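Local atomic coordinates of uncharacterized protein YLR301W (Saccharomyces cerevisiae, PDB entry 3RBY), a protein that is of unknown function and non-essential in yeast, but interacts with the protein HRR25 and may also interact with SEC72. Residues A[222-228]-A[240-244]; A[31-35]-A[168-172]; A[175-181]-A[193-199]. All blocks are in the same frame, centred on the assembly; numbering follows the deposited sequence.

In the fold
All three contacts gather on the seven-stranded antiparallel sheet of the second half of the chain, where strands 192-199, 176-183, 166-173, 156-161 and 236-244 lie side by side in that order. Along the chain they follow in series: 2, 3, 1. Interaction 2 alone spans both sheets, pressing strand 166-173 against strand 33-38 of the ten-stranded N-terminal sheet and tying the two halves together. Interaction 3, its centre about 9 Å away, is the neighbouring 176-183/192-199 hairpin. Interaction 1, centred about 14 Å from interaction 2 and 16 Å from interaction 3, holds a loop against the C-terminal strand; like interaction 3 it lies within the C-terminal half. Its Tyr-222 reaches back to Val-170, Val-172 and Ile-177.

Interaction 1 of 3, residues A[222-228]-A[240-244]; sequences YENLKKG and VIEYH
Residues 222-228 form an irregular loop leading to strand 230-233, and residues 240-244 end the C-terminal strand 236-244. Asn-224 takes left-handed angles (phi/psi 56/46°), after which the chain extends through Leu-225 and Lys-226. CA atoms come closest at Gly-228 and Val-240 (5.2 Å) and at Lys-227 and Tyr-243 (5.1 Å). Together the segments bury 400 Å².

Val-240 opens the strand side. Its O accepts a hydrogen bond from Gly-228 N (2.8 Å, 168°), its CG2 meets Leu-225 CD1 at 3.9 Å, and its CB lies 3.4 Å from Lys-226 O. At the phi/psi of Gly-228, 96/-16°, a CB would press against the carbonyl O of Lys-227, so glycine suits the position. Ile-241 and Glu-242 together face Val-158 of the next strand, a classic beta bulge; both side chains leave the loop, Glu-242 hydrogen-bonding Ser-28. The fully extended Lys-227 side chain (all t) runs past the bulge, bringing CE to 3.3 Å from Ile-241 O. Beyond it, Tyr-243 (chi1 t, chi2 82°) lays its ring along segment 222-228. Lys-226 CA sits over its face, a CH-pi contact 4.2 Å from the centroid, while Leu-225 CB packs at 3.6 Å from CE1. The hydroxyl reaches the start of the segment, Tyr-243 OH donating to Tyr-222 O at 3.0 Å.

Two hydrogen bonds to backbone carbonyls therefore fix the two ends of segment 222-228, with aromatic and aliphatic contacts between them, so attachment relies on main-chain polarity and a ring covered on one face rather than on paired charges.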
loop_
_atom_site.group_PDB
_atom_site.type_symbol
_atom_site.label_atom_id
_atom_site.label_comp_id
_atom_site.label_asym_id
_atom_site.label_seq_id
_atom_site.Cartn_x
_atom_site.Cartn_y
_atom_site.Cartn_z
ATOM N N TYR A 222 -4.888 -26.803 9.502
ATOM C CA TYR A 222 -5.825 -26.403 10.545
ATOM C C TYR A 222 -7.222 -26.914 10.241
ATOM O O TYR A 222 -8.217 -26.446 10.803
ATOM C CB TYR A 222 -5.766 -24.891 10.704
ATOM C CG TYR A 222 -4.328 -24.445 10.608
ATOM C CD1 TYR A 222 -3.807 -23.971 9.415
ATOM C CD2 TYR A 222 -3.466 -24.593 11.686
ATOM C CE1 TYR A 222 -2.482 -23.604 9.314
ATOM C CE2 TYR A 222 -2.145 -24.232 11.598
ATOM C CZ TYR A 222 -1.653 -23.738 10.411
ATOM O OH TYR A 222 -0.321 -23.372 10.327
ATOM N N GLU A 223 -7.264 -27.915 9.367
ATOM C CA GLU A 223 -8.498 -28.603 9.027
ATOM C C GLU A 223 -8.982 -29.519 10.150
ATOM O O GLU A 223 -8.185 -30.185 10.830
ATOM C CB GLU A 223 -8.327 -29.406 7.728
ATOM C CG GLU A 223 -8.119 -28.528 6.497
ATOM C CD GLU A 223 -9.083 -27.336 6.461
ATOM O OE1 GLU A 223 -10.275 -27.517 6.122
ATOM O OE2 GLU A 223 -8.643 -26.208 6.781
ATOM N N ASN A 224 -10.297 -29.532 10.346
ATOM C CA ASN A 224 -10.919 -30.496 11.248
ATOM C C ASN A 224 -10.335 -30.447 12.656
ATOM O O ASN A 224 -10.021 -31.476 13.270
ATOM C CB ASN A 224 -10.840 -31.904 10.648
ATOM C CG ASN A 224 -11.390 -31.961 9.224
ATOM O OD1 ASN A 224 -12.605 -31.932 9.013
ATOM N ND2 ASN A 224 -10.496 -32.044 8.243
ATOM N N LEU A 225 -10.185 -29.226 13.152
ATOM C CA LEU A 225 -9.819 -28.993 14.533
ATOM C C LEU A 225 -11.015 -28.328 15.190
ATOM O O LEU A 225 -11.992 -27.996 14.519
ATOM C CB LEU A 225 -8.601 -28.087 14.610
ATOM C CG LEU A 225 -7.303 -28.651 14.039
ATOM C CD1 LEU A 225 -6.180 -27.632 14.174
ATOM C CD2 LEU A 225 -6.942 -29.934 14.763
ATOM N N LYS A 226 -10.960 -28.150 16.501
ATOM C CA LYS A 226 -11.939 -27.289 17.160
ATOM C C LYS A 226 -11.252 -26.578 18.306
ATOM O O LYS A 226 -10.119 -26.930 18.660
ATOM C CB LYS A 226 -13.171 -28.072 17.635
ATOM C CG LYS A 226 -12.855 -29.297 18.468
ATOM C CD LYS A 226 -14.134 -30.032 18.892
ATOM C CE LYS A 226 -13.783 -31.270 19.704
ATOM N NZ LYS A 226 -12.780 -32.113 18.980
ATOM N N LYS A 227 -11.913 -25.561 18.857
ATOM C CA LYS A 227 -11.331 -24.818 19.959
ATOM C C LYS A 227 -11.118 -25.796 21.100
ATOM O O LYS A 227 -12.026 -26.562 21.453
ATOM C CB LYS A 227 -12.243 -23.674 20.402
ATOM C CG LYS A 227 -11.586 -22.788 21.458
ATOM C CD LYS A 227 -12.469 -21.589 21.829
ATOM C CE LYS A 227 -11.741 -20.688 22.824
ATOM N NZ LYS A 227 -12.528 -19.457 23.201
ATOM N N GLY A 228 -9.918 -25.792 21.663
ATOM C CA GLY A 228 -9.595 -26.719 22.731
ATOM C C GLY A 228 -8.877 -27.978 22.264
ATOM O O GLY A 228 -8.302 -28.701 23.085
ATOM N N VAL A 240 -5.340 -25.421 20.379
ATOM C CA VAL A 240 -6.132 -24.471 19.598
ATOM C C VAL A 240 -6.885 -23.557 20.562
ATOM O O VAL A 240 -7.897 -23.969 21.145
ATOM C CB VAL A 240 -7.185 -25.188 18.738
ATOM C CG1 VAL A 240 -8.114 -24.155 18.088
ATOM C CG2 VAL A 240 -6.521 -26.083 17.686
ATOM N N ILE A 241 -6.414 -22.327 20.743
ATOM C CA ILE A 241 -7.065 -21.430 21.716
ATOM C C ILE A 241 -8.103 -20.510 21.074
ATOM O O ILE A 241 -8.787 -19.727 21.756
ATOM C CB ILE A 241 -6.032 -20.598 22.488
ATOM C CG1 ILE A 241 -5.337 -19.614 21.530
ATOM C CG2 ILE A 241 -5.021 -21.514 23.169
ATOM C CD1 ILE A 241 -4.387 -18.602 22.215
ATOM N N GLU A 242 -8.201 -20.597 19.753
ATOM C CA GLU A 242 -9.169 -19.823 18.990
ATOM C C GLU A 242 -9.480 -20.584 17.692
ATOM O O GLU A 242 -8.562 -21.065 16.996
ATOM C CB GLU A 242 -8.621 -18.421 18.682
ATOM C CG GLU A 242 -9.586 -17.553 17.864
ATOM C CD GLU A 242 -9.051 -16.145 17.593
ATOM O OE1 GLU A 242 -8.013 -15.756 18.182
ATOM O OE2 GLU A 242 -9.671 -15.418 16.785
ATOM N N TYR A 243 -10.765 -20.707 17.373
ATOM C CA TYR A 243 -11.173 -21.394 16.157
ATOM C C TYR A 243 -12.458 -20.811 15.563
ATOM O O TYR A 243 -13.547 -21.364 15.751
ATOM C CB TYR A 243 -11.344 -22.893 16.427
ATOM C CG TYR A 243 -11.267 -23.745 15.175
ATOM C CD1 TYR A 243 -10.034 -24.111 14.640
ATOM C CD2 TYR A 243 -12.422 -24.180 14.526
ATOM C CE1 TYR A 243 -9.946 -24.893 13.491
ATOM C CE2 TYR A 243 -12.348 -24.969 13.367
ATOM C CZ TYR A 243 -11.105 -25.322 12.857
ATOM O OH TYR A 243 -11.017 -26.105 11.716
ATOM N N HIS A 244 -12.332 -19.698 14.844
ATOM C CA HIS A 244 -13.466 -19.144 14.107
ATOM C C HIS A 244 -13.364 -19.534 12.640
ATOM O O HIS A 244 -12.712 -18.842 11.854
ATOM C CB HIS A 244 -13.524 -17.614 14.229
ATOM C CG HIS A 244 -13.569 -17.121 15.637
ATOM N ND1 HIS A 244 -14.637 -17.372 16.477
ATOM C CD2 HIS A 244 -12.689 -16.388 16.359
ATOM C CE1 HIS A 244 -14.409 -16.815 17.652
ATOM N NE2 HIS A 244 -13.232 -16.207 17.608
#

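Interaction 2 of 3, residues A[31-35]-A[168-172]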
loop_
_atom_site.group_PDB
_atom_site.type_symbol
_atom_site.label_atom_id
_atom_site.label_comp_id
_atom_site.label_asym_id
_atom_site.label_seq_id
_atom_site.Cartn_x
_atom_site.Cartn_y
_atom_site.Cartn_z
ATOM N N GLY A 31 -8.076 -11.328 19.225
ATOM C CA GLY A 31 -7.115 -10.289 19.594
ATOM C C GLY A 31 -5.657 -10.718 19.759
ATOM O O GLY A 31 -4.806 -9.893 20.115
ATOM N N HIS A 32 -5.358 -11.997 19.518
ATOM C CA HIS A 32 -3.974 -12.480 19.550
ATOM C C HIS A 32 -3.221 -11.906 18.329
ATOM O O HIS A 32 -3.814 -11.728 17.250
ATOM C CB HIS A 32 -3.945 -14.010 19.544
ATOM C CG HIS A 32 -4.907 -14.631 20.506
ATOM N ND1 HIS A 32 -4.891 -14.346 21.859
ATOM C CD2 HIS A 32 -5.941 -15.489 20.317
ATOM C CE1 HIS A 32 -5.859 -15.014 22.457
ATOM N NE2 HIS A 32 -6.511 -15.717 21.545
ATOM N N TYR A 33 -1.933 -11.603 18.497
ATOM C CA TYR A 33 -1.183 -10.905 17.450
ATOM C C TYR A 33 0.254 -11.420 17.276
ATOM O O TYR A 33 0.909 -11.811 18.255
ATOM C CB TYR A 33 -1.160 -9.398 17.744
ATOM C CG TYR A 33 -0.393 -9.056 19.000
ATOM C CD1 TYR A 33 0.972 -8.804 18.952
ATOM C CD2 TYR A 33 -1.029 -8.996 20.244
ATOM C CE1 TYR A 33 1.690 -8.494 20.096
ATOM C CE2 TYR A 33 -0.314 -8.684 21.404
ATOM C CZ TYR A 33 1.044 -8.439 21.318
ATOM O OH TYR A 33 1.767 -8.131 22.453
ATOM N N ILE A 34 0.728 -11.414 16.027
ATOM C CA ILE A 34 2.135 -11.667 15.694
ATOM C C ILE A 34 2.565 -10.712 14.576
ATOM O O ILE A 34 1.756 -10.341 13.719
ATOM C CB ILE A 34 2.355 -13.118 15.238
ATOM C CG1 ILE A 34 3.835 -13.397 14.970
ATOM C CG2 ILE A 34 1.542 -13.408 14.000
ATOM C CD1 ILE A 34 4.161 -14.876 14.967
ATOM N N SER A 35 3.827 -10.302 14.593
ATOM C CA SER A 35 4.354 -9.440 13.548
ATOM C C SER A 35 5.749 -9.917 13.136
ATOM O O SER A 35 6.689 -9.834 13.931
ATOM C CB SER A 35 4.391 -7.976 14.018
ATOM O OG SER A 35 4.721 -7.092 12.957
ATOM N N GLY A 168 5.340 -20.554 21.919
ATOM C CA GLY A 168 4.943 -20.625 20.524
ATOM C C GLY A 168 3.511 -20.207 20.239
ATOM O O GLY A 168 2.598 -20.504 21.017
ATOM N N LEU A 169 3.315 -19.531 19.104
ATOM C CA LEU A 169 2.002 -19.043 18.690
ATOM C C LEU A 169 1.919 -19.142 17.174
ATOM O O LEU A 169 2.821 -18.684 16.465
ATOM C CB LEU A 169 1.866 -17.572 19.077
ATOM C CG LEU A 169 0.650 -17.011 19.818
ATOM C CD1 LEU A 169 0.188 -15.727 19.172
ATOM C CD2 LEU A 169 -0.483 -18.014 19.920
ATOM N N VAL A 170 0.846 -19.731 16.665
ATOM C CA VAL A 170 0.577 -19.682 15.234
ATOM C C VAL A 170 -0.778 -19.009 15.028
ATOM O O VAL A 170 -1.760 -19.359 15.690
ATOM C CB VAL A 170 0.624 -21.085 14.595
ATOM C CG1 VAL A 170 0.184 -21.033 13.130
ATOM C CG2 VAL A 170 2.029 -21.630 14.685
ATOM N N ILE A 171 -0.817 -18.009 14.151
ATOM C CA ILE A 171 -2.047 -17.256 13.895
ATOM C C ILE A 171 -2.448 -17.399 12.435
ATOM O O ILE A 171 -1.690 -17.008 11.527
ATOM C CB ILE A 171 -1.895 -15.760 14.277
ATOM C CG1 ILE A 171 -1.689 -15.628 15.786
ATOM C CG2 ILE A 171 -3.122 -14.964 13.823
ATOM C CD1 ILE A 171 -1.385 -14.230 16.248
ATOM N N VAL A 172 -3.631 -17.983 12.223
ATOM C CA VAL A 172 -4.150 -18.268 10.891
ATOM C C VAL A 172 -5.273 -17.277 10.531
ATOM O O VAL A 172 -6.368 -17.317 11.116
ATOM C CB VAL A 172 -4.689 -19.736 10.802
ATOM C CG1 VAL A 172 -5.183 -20.068 9.394
ATOM C CG2 VAL A 172 -3.621 -20.735 11.209
#
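Strand 33-35 crosses strand 168-172 almost at right angles, their N-to-C directions 94° apart and the axes 7.6 Å distant at closest approach. The nearest CA atoms, those of Ile-34 and Ile-171, are 7.2 Å apart, so the backbones meet through side chains. Alternation along the extended chains turns Leu-169 and Ile-171 toward residues 31-35 and sends Val-170 away.

Ile-171 has the largest share of the contact, with 75 Å² of its surface covered. With chi1 m and chi2 t its CD1 reaches the opposing main chain, 3.6 Å from His-32 C, 3.4 Å from Tyr-33 C and 3.5 Å from Ile-34 N, and also touches Ile-34 CG2 at 3.8 Å. Leu-169 packs alongside, its CD1 4.1 Å from Tyr-33 O and 4.5 Å from His-32 CB, while Ile-34 CD1 approaches Leu-169 O at 4.3 Å. His-32 points its CB toward this group, but its ND1 accepts a hydrogen bond from Asn-59 N. Tyr-33 projects away and hydrogen-bonds Thr-61 through its hydroxyl.

The contact is wholly buried near the centre of the chain. This local near-orthogonal crossing, consistent with orthogonal packing of the two antiparallel sheets, joins the N-terminal and C-terminal beta halves of the protein.

Interaction 3 of 3, residues A[175-181]-A[193-199]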
loop_
_atom_site.group_PDB
_atom_site.type_symbol
_atom_site.label_atom_id
_atom_site.label_comp_id
_atom_site.label_asym_id
_atom_site.label_seq_id
_atom_site.Cartn_x
_atom_site.Cartn_y
_atom_site.Cartn_z
ATOM N N ARG A 175 -6.020 -17.072 4.256
ATOM C CA ARG A 175 -4.985 -17.885 3.629
ATOM C C ARG A 175 -3.601 -17.688 4.238
ATOM O O ARG A 175 -2.671 -18.441 3.932
ATOM C CB ARG A 175 -4.930 -17.608 2.132
ATOM C CG ARG A 175 -6.170 -18.066 1.359
ATOM C CD ARG A 175 -5.983 -17.712 -0.107
ATOM N NE ARG A 175 -6.437 -18.765 -1.009
ATOM C CZ ARG A 175 -7.716 -19.039 -1.213
ATOM N NH1 ARG A 175 -8.650 -18.352 -0.562
ATOM N NH2 ARG A 175 -8.059 -20.007 -2.051
ATOM N N TRP A 176 -3.467 -16.697 5.114
ATOM C CA TRP A 176 -2.140 -16.292 5.603
ATOM C C TRP A 176 -1.827 -16.745 7.034
ATOM O O TRP A 176 -2.510 -16.361 7.991
ATOM C CB TRP A 176 -1.975 -14.776 5.514
ATOM C CG TRP A 176 -2.043 -14.229 4.123
ATOM C CD1 TRP A 176 -3.171 -13.975 3.399
ATOM C CD2 TRP A 176 -0.930 -13.835 3.288
ATOM N NE1 TRP A 176 -2.834 -13.465 2.162
ATOM C CE2 TRP A 176 -1.468 -13.367 2.068
ATOM C CE3 TRP A 176 0.461 -13.850 3.451
ATOM C CZ2 TRP A 176 -0.655 -12.904 1.005
ATOM C CZ3 TRP A 176 1.274 -13.385 2.398
ATOM C CH2 TRP A 176 0.712 -12.920 1.196
ATOM N N ILE A 177 -0.764 -17.534 7.169
ATOM C CA ILE A 177 -0.370 -18.069 8.458
ATOM C C ILE A 177 0.983 -17.506 8.875
ATOM O O ILE A 177 1.949 -17.575 8.111
ATOM C CB ILE A 177 -0.261 -19.608 8.413
ATOM C CG1 ILE A 177 -1.642 -20.249 8.190
ATOM C CG2 ILE A 177 0.374 -20.145 9.686
ATOM C CD1 ILE A 177 -1.911 -20.658 6.751
ATOM N N GLN A 178 1.053 -16.953 10.085
ATOM C CA GLN A 178 2.326 -16.572 10.676
ATOM C C GLN A 178 2.467 -17.223 12.044
ATOM O O GLN A 178 1.481 -17.343 12.786
ATOM C CB GLN A 178 2.455 -15.061 10.782
ATOM C CG GLN A 178 2.484 -14.363 9.443
ATOM C CD GLN A 178 2.910 -12.925 9.577
ATOM O OE1 GLN A 178 3.971 -12.529 9.063
ATOM N NE2 GLN A 178 2.099 -12.127 10.275
ATOM N N GLY A 179 3.685 -17.654 12.359
ATOM C CA GLY A 179 3.940 -18.382 13.584
ATOM C C GLY A 179 5.346 -18.201 14.138
ATOM O O GLY A 179 6.278 -17.833 13.412
ATOM N N PHE A 180 5.494 -18.449 15.440
ATOM C CA PHE A 180 6.818 -18.563 16.040
ATOM C C PHE A 180 6.907 -19.772 16.985
ATOM O O PHE A 180 5.888 -20.327 17.412
ATOM C CB PHE A 180 7.232 -17.264 16.740
ATOM C CG PHE A 180 6.853 -17.196 18.201
ATOM C CD1 PHE A 180 5.575 -16.795 18.593
ATOM C CD2 PHE A 180 7.785 -17.509 19.186
ATOM C CE1 PHE A 180 5.222 -16.725 19.942
ATOM C CE2 PHE A 180 7.441 -17.432 20.549
ATOM C CZ PHE A 180 6.156 -17.038 20.921
ATOM N N LEU A 181 8.138 -20.205 17.244
ATOM C CA LEU A 181 8.446 -21.223 18.252
ATOM C C LEU A 181 9.809 -20.873 18.840
ATOM O O LEU A 181 10.799 -20.804 18.118
ATOM C CB LEU A 181 8.461 -22.634 17.646
ATOM C CG LEU A 181 8.743 -23.814 18.596
ATOM C CD1 LEU A 181 7.740 -23.826 19.778
ATOM C CD2 LEU A 181 8.734 -25.157 17.847
ATOM N N ASN A 193 12.423 -19.951 15.904
ATOM C CA ASN A 193 11.780 -20.489 14.702
ATOM C C ASN A 193 10.582 -19.623 14.266
ATOM O O ASN A 193 9.787 -19.183 15.105
ATOM C CB ASN A 193 11.324 -21.940 14.910
ATOM C CG ASN A 193 12.428 -22.832 15.447
ATOM O OD1 ASN A 193 13.105 -23.541 14.685
ATOM N ND2 ASN A 193 12.605 -22.820 16.770
ATOM N N PHE A 194 10.473 -19.358 12.961
ATOM C CA PHE A 194 9.340 -18.609 12.427
ATOM C C PHE A 194 8.873 -19.251 11.138
ATOM O O PHE A 194 9.658 -19.868 10.422
ATOM C CB PHE A 194 9.709 -17.157 12.122
ATOM C CG PHE A 194 10.295 -16.413 13.286
ATOM C CD1 PHE A 194 9.484 -15.957 14.325
ATOM C CD2 PHE A 194 11.664 -16.152 13.338
ATOM C CE1 PHE A 194 10.031 -15.260 15.407
ATOM C CE2 PHE A 194 12.221 -15.457 14.412
ATOM C CZ PHE A 194 11.404 -15.008 15.451
ATOM N N ILE A 195 7.595 -19.097 10.833
ATOM C CA ILE A 195 7.103 -19.483 9.526
ATOM C C ILE A 195 6.074 -18.479 9.038
ATOM O O ILE A 195 5.331 -17.877 9.838
ATOM C CB ILE A 195 6.463 -20.861 9.553
ATOM C CG1 ILE A 195 5.355 -20.885 10.600
ATOM C CG2 ILE A 195 7.510 -21.917 9.870
ATOM C CD1 ILE A 195 4.318 -21.968 10.356
ATOM N N ARG A 196 6.069 -18.281 7.726
ATOM C CA ARG A 196 5.010 -17.564 7.052
ATOM C C ARG A 196 4.541 -18.518 5.973
ATOM O O ARG A 196 5.319 -18.913 5.101
ATOM C CB ARG A 196 5.523 -16.274 6.435
ATOM C CG ARG A 196 4.812 -15.048 6.941
ATOM C CD ARG A 196 4.367 -14.164 5.813
ATOM N NE ARG A 196 5.441 -13.318 5.330
ATOM C CZ ARG A 196 5.902 -12.215 5.927
ATOM N NH1 ARG A 196 6.880 -11.536 5.347
ATOM N NH2 ARG A 196 5.417 -11.779 7.081
ATOM N N LEU A 197 3.288 -18.931 6.071
ATOM C CA LEU A 197 2.768 -19.968 5.205
ATOM C C LEU A 197 1.580 -19.393 4.454
ATOM O O LEU A 197 0.807 -18.620 5.025
ATOM C CB LEU A 197 2.298 -21.139 6.059
ATOM C CG LEU A 197 2.913 -22.527 5.945
ATOM C CD1 LEU A 197 2.064 -23.465 6.782
ATOM C CD2 LEU A 197 2.984 -23.011 4.490
ATOM N N LEU A 198 1.429 -19.762 3.184
ATOM C CA LEU A 198 0.315 -19.273 2.388
ATOM C C LEU A 198 -0.412 -20.446 1.757
ATOM O O LEU A 198 0.206 -21.266 1.062
ATOM C CB LEU A 198 0.814 -18.301 1.310
ATOM C CG LEU A 198 -0.194 -17.688 0.324
ATOM C CD1 LEU A 198 -1.172 -16.761 1.034
ATOM C CD2 LEU A 198 0.545 -16.930 -0.792
ATOM N N GLU A 199 -1.715 -20.547 2.015
ATOM C CA GLU A 199 -2.541 -21.533 1.317
ATOM C C GLU A 199 -3.042 -20.919 0.011
ATOM O O GLU A 199 -3.883 -20.016 0.014
ATOM C CB GLU A 199 -3.711 -22.031 2.172
ATOM C CG GLU A 199 -4.710 -22.876 1.365
ATOM C CD GLU A 199 -5.872 -23.420 2.199
ATOM O OE1 GLU A 199 -7.017 -23.494 1.678
ATOM O OE2 GLU A 199 -5.638 -23.786 3.375
#
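Ile-177 and Leu-197 face each other across the strands, CB to CB at 3.8 Å, and Ile-177 CG2 lies 4.4 Å from Ile-195 CD1 on the same sheet face. Gly-179 sits opposite Ile-195; a CB there would come tight against Ile-195 CG1. On the other face Leu-198 CD1 rests over the five-membered ring of Trp-176, a CH-pi contact 3.7 Å from its centroid, and Phe-180 CB meets Phe-194 CD1 at 3.6 Å.

These residues belong to the beta hairpin 176-183/192-199, whose segments 176-181 and 193-199 run antiparallel at 170°, with axes 4.6 Å apart at closest approach. Ile-177/Leu-197, Gly-179/Ile-195 and Leu-181/Asn-193 are hydrogen-bonded pairs; Ile-177 N to Leu-197 O is 2.9 Å and Leu-197 N to Ile-177 O 2.8 Å. Between them, non-hydrogen-bonded pairs add CA-H...O contacts such as Arg-196 CA to Ile-177 O at 3.2 Å.

Arg-196 NH2 donates to Gln-178 OE1 at 2.6 Å, and the same guanidinium makes a cation-pi contact with Phe-22. At one end Asn-193 ND2 bonds Leu-181 O at 3.0 Å, while its OD1 accepts a hydrogen bond from Glu-214 N; at the other Glu-199 N bonds Arg-175 O at 3.0 Å, and the Arg-175 side chain forms a salt bridge with Asp-201.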